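Protocadherin gamma-B3 (Homo sapiens, PDB 5K8R) is a potential calcium-dependent cell-adhesion protein that may help establish and maintain specific neuronal connections in the brain. Local coordinates at residues E75-A80 with F86-V91. Sequence-based numbering, arbitrary orientation.
Sequences EFEMVA and FFHVTV
Val89 lays its CB over one face of the Phe76 ring in a CH-pi contact, 4.0 Å from the ring centroid, while Val91 CG2 reaches the ring's edge near its plane. With CG wedged between the backbone N and the carbonyl carbon (chi1 57°), the ring of Phe76 comes alongside Val89, its CE1 and CZ against CB and CG1 of a beta-branched valine that offers a compact, rigid surface. The Phe87 ring receives Met78 O and Ala80 CB at its edge; Ala80, being small, lets its CB sit 3.7 Å from Phe87 CE2. The flexible thioether end of Met78 sets CE against CD2 of Phe87. Phe26 meets the Phe87 ring edge-to-face, and Leu20 and Leu24 touch Met78, so this face of the sheet belongs to the hydrophobic core of the first cadherin repeat.

The opposite face, carrying Glu75, Glu77, Val79, Phe86, His88 and Thr90, is mixed. Glu77 OE2 and Glu75 OE1 both approach the edge of the His88 imidazole. ND1 of His88 donates to OE2 of Glu77 over 2.9 Å, meeting the oxygen from above the carboxylate plane, 68° out of it; the bend at chi2 of Glu77 (-82°) swings its carboxylate over to the histidine. Farther along, Val79 CB touches the edge of Phe86, and Leu338 of the second subunit packs on both.

Beneath these side chains the antiparallel hairpin of strands 73-80 and 85-94 is held by Phe76 N to Val89 O and Val89 N to Phe76 O, each 2.9 Å and nearly straight. Met78 N donates to Phe87 O, while the return bond from Phe87 N to Met78 O is weak, being poorly aligned. Two carboxylates beside one imidazole may favour a protonated His88, giving this face a charge-assisted link across the strands, although Lys340 of the second subunit also packs on Glu77.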
loop_
_atom_site.group_PDB
_atom_site.type_symbol
_atom_site.label_atom_id
_atom_site.label_comp_id
_atom_site.label_asym_id
_atom_site.label_seq_id
_atom_site.Cartn_x
_atom_site.Cartn_y
_atom_site.Cartn_z
ATOM N N GLU A 75 -55.964 -0.644 24.592
ATOM C CA GLU A 75 -57.012 -1.392 25.270
ATOM C C GLU A 75 -57.228 -0.819 26.662
ATOM O O GLU A 75 -56.269 -0.640 27.419
ATOM C CB GLU A 75 -56.652 -2.878 25.359
ATOM C CG GLU A 75 -56.207 -3.482 24.037
ATOM C CD GLU A 75 -56.210 -4.997 24.054
ATOM O OE1 GLU A 75 -56.316 -5.583 25.151
ATOM O OE2 GLU A 75 -56.113 -5.603 22.966
ATOM N N PHE A 76 -58.485 -0.530 26.994
ATOM C CA PHE A 76 -58.827 -0.033 28.319
ATOM C C PHE A 76 -60.216 -0.540 28.687
ATOM O O PHE A 76 -60.885 -1.213 27.898
ATOM C CB PHE A 76 -58.743 1.497 28.378
ATOM C CG PHE A 76 -59.602 2.197 27.362
ATOM C CD1 PHE A 76 -60.920 2.514 27.647
ATOM C CD2 PHE A 76 -59.086 2.547 26.125
ATOM C CE1 PHE A 76 -61.711 3.161 26.716
ATOM C CE2 PHE A 76 -59.871 3.194 25.189
ATOM C CZ PHE A 76 -61.185 3.502 25.485
ATOM N N GLU A 77 -60.645 -0.209 29.902
ATOM C CA GLU A 77 -61.919 -0.664 30.444
ATOM C C GLU A 77 -62.755 0.546 30.832
ATOM O O GLU A 77 -62.302 1.393 31.612
ATOM C CB GLU A 77 -61.704 -1.574 31.656
ATOM C CG GLU A 77 -60.874 -2.818 31.374
ATOM C CD GLU A 77 -61.687 -3.938 30.754
ATOM O OE1 GLU A 77 -62.927 -3.809 30.684
ATOM O OE2 GLU A 77 -61.085 -4.952 30.340
ATOM N N MET A 78 -63.965 0.629 30.287
ATOM C CA MET A 78 -64.947 1.608 30.733
ATOM C C MET A 78 -65.844 0.948 31.770
ATOM O O MET A 78 -66.509 -0.051 31.474
ATOM C CB MET A 78 -65.784 2.134 29.567
ATOM C CG MET A 78 -66.773 3.217 29.979
ATOM S SD MET A 78 -68.191 3.384 28.877
ATOM C CE MET A 78 -69.113 1.905 29.286
ATOM N N VAL A 79 -65.849 1.498 32.980
ATOM C CA VAL A 79 -66.644 0.947 34.068
ATOM C C VAL A 79 -67.930 1.718 34.347
ATOM O O VAL A 79 -67.944 2.948 34.386
ATOM C CB VAL A 79 -65.825 0.861 35.372
ATOM C CG1 VAL A 79 -65.410 2.250 35.829
ATOM C CG2 VAL A 79 -66.627 0.153 36.453
ATOM N N ALA A 80 -69.005 0.965 34.544
ATOM C CA ALA A 80 -70.315 1.511 34.845
ATOM C C ALA A 80 -70.743 1.008 36.214
ATOM O O ALA A 80 -70.279 -0.033 36.684
ATOM C CB ALA A 80 -71.355 1.111 33.791
ATOM N N PHE A 86 -67.746 -4.016 33.852
ATOM C CA PHE A 86 -66.601 -3.619 33.046
ATOM C C PHE A 86 -66.985 -3.762 31.569
ATOM O O PHE A 86 -67.722 -4.675 31.196
ATOM C CB PHE A 86 -65.386 -4.490 33.365
ATOM C CG PHE A 86 -64.496 -3.919 34.432
ATOM C CD1 PHE A 86 -64.430 -2.552 34.640
ATOM C CD2 PHE A 86 -63.725 -4.750 35.227
ATOM C CE1 PHE A 86 -63.612 -2.023 35.620
ATOM C CE2 PHE A 86 -62.904 -4.230 36.209
ATOM C CZ PHE A 86 -62.848 -2.863 36.406
ATOM N N PHE A 87 -66.485 -2.852 30.739
ATOM C CA PHE A 87 -66.769 -2.835 29.306
ATOM C C PHE A 87 -65.451 -2.618 28.578
ATOM O O PHE A 87 -64.922 -1.502 28.569
ATOM C CB PHE A 87 -67.784 -1.752 28.948
ATOM C CG PHE A 87 -69.135 -1.960 29.569
ATOM C CD1 PHE A 87 -70.066 -2.792 28.968
ATOM C CD2 PHE A 87 -69.476 -1.326 30.752
ATOM C CE1 PHE A 87 -71.310 -2.986 29.535
ATOM C CE2 PHE A 87 -70.720 -1.516 31.324
ATOM C CZ PHE A 87 -71.638 -2.348 30.714
ATOM N N HIS A 88 -64.923 -3.679 27.976
ATOM C CA HIS A 88 -63.619 -3.605 27.332
ATOM C C HIS A 88 -63.721 -2.836 26.022
ATOM O O HIS A 88 -64.569 -3.137 25.176
ATOM C CB HIS A 88 -63.066 -5.007 27.084
ATOM C CG HIS A 88 -61.640 -5.021 26.628
ATOM N ND1 HIS A 88 -60.585 -4.766 27.477
ATOM C CD2 HIS A 88 -61.095 -5.252 25.410
ATOM C CE1 HIS A 88 -59.450 -4.841 26.804
ATOM N NE2 HIS A 88 -59.733 -5.135 25.547
ATOM N N VAL A 89 -62.857 -1.837 25.858
ATOM C CA VAL A 89 -62.815 -1.011 24.659
ATOM C C VAL A 89 -61.403 -1.058 24.097
ATOM O O VAL A 89 -60.426 -0.919 24.844
ATOM C CB VAL A 89 -63.237 0.441 24.949
ATOM C CG1 VAL A 89 -63.254 1.256 23.663
ATOM C CG2 VAL A 89 -64.596 0.481 25.630
ATOM N N THR A 90 -61.297 -1.261 22.787
ATOM C CA THR A 90 -60.026 -1.212 22.082
ATOM C C THR A 90 -60.104 -0.158 20.987
ATOM O O THR A 90 -61.095 -0.084 20.255
ATOM C CB THR A 90 -59.662 -2.577 21.483
ATOM O OG1 THR A 90 -60.719 -3.024 20.629
ATOM C CG2 THR A 90 -59.457 -3.602 22.584
ATOM N N VAL A 91 -59.063 0.664 20.887
ATOM C CA VAL A 91 -59.010 1.765 19.931
ATOM C C VAL A 91 -57.757 1.588 19.087
ATOM O O VAL A 91 -56.635 1.685 19.602
ATOM C CB VAL A 91 -59.014 3.135 20.622
ATOM C CG1 VAL A 91 -59.008 4.250 19.585
ATOM C CG2 VAL A 91 -60.216 3.264 21.545
#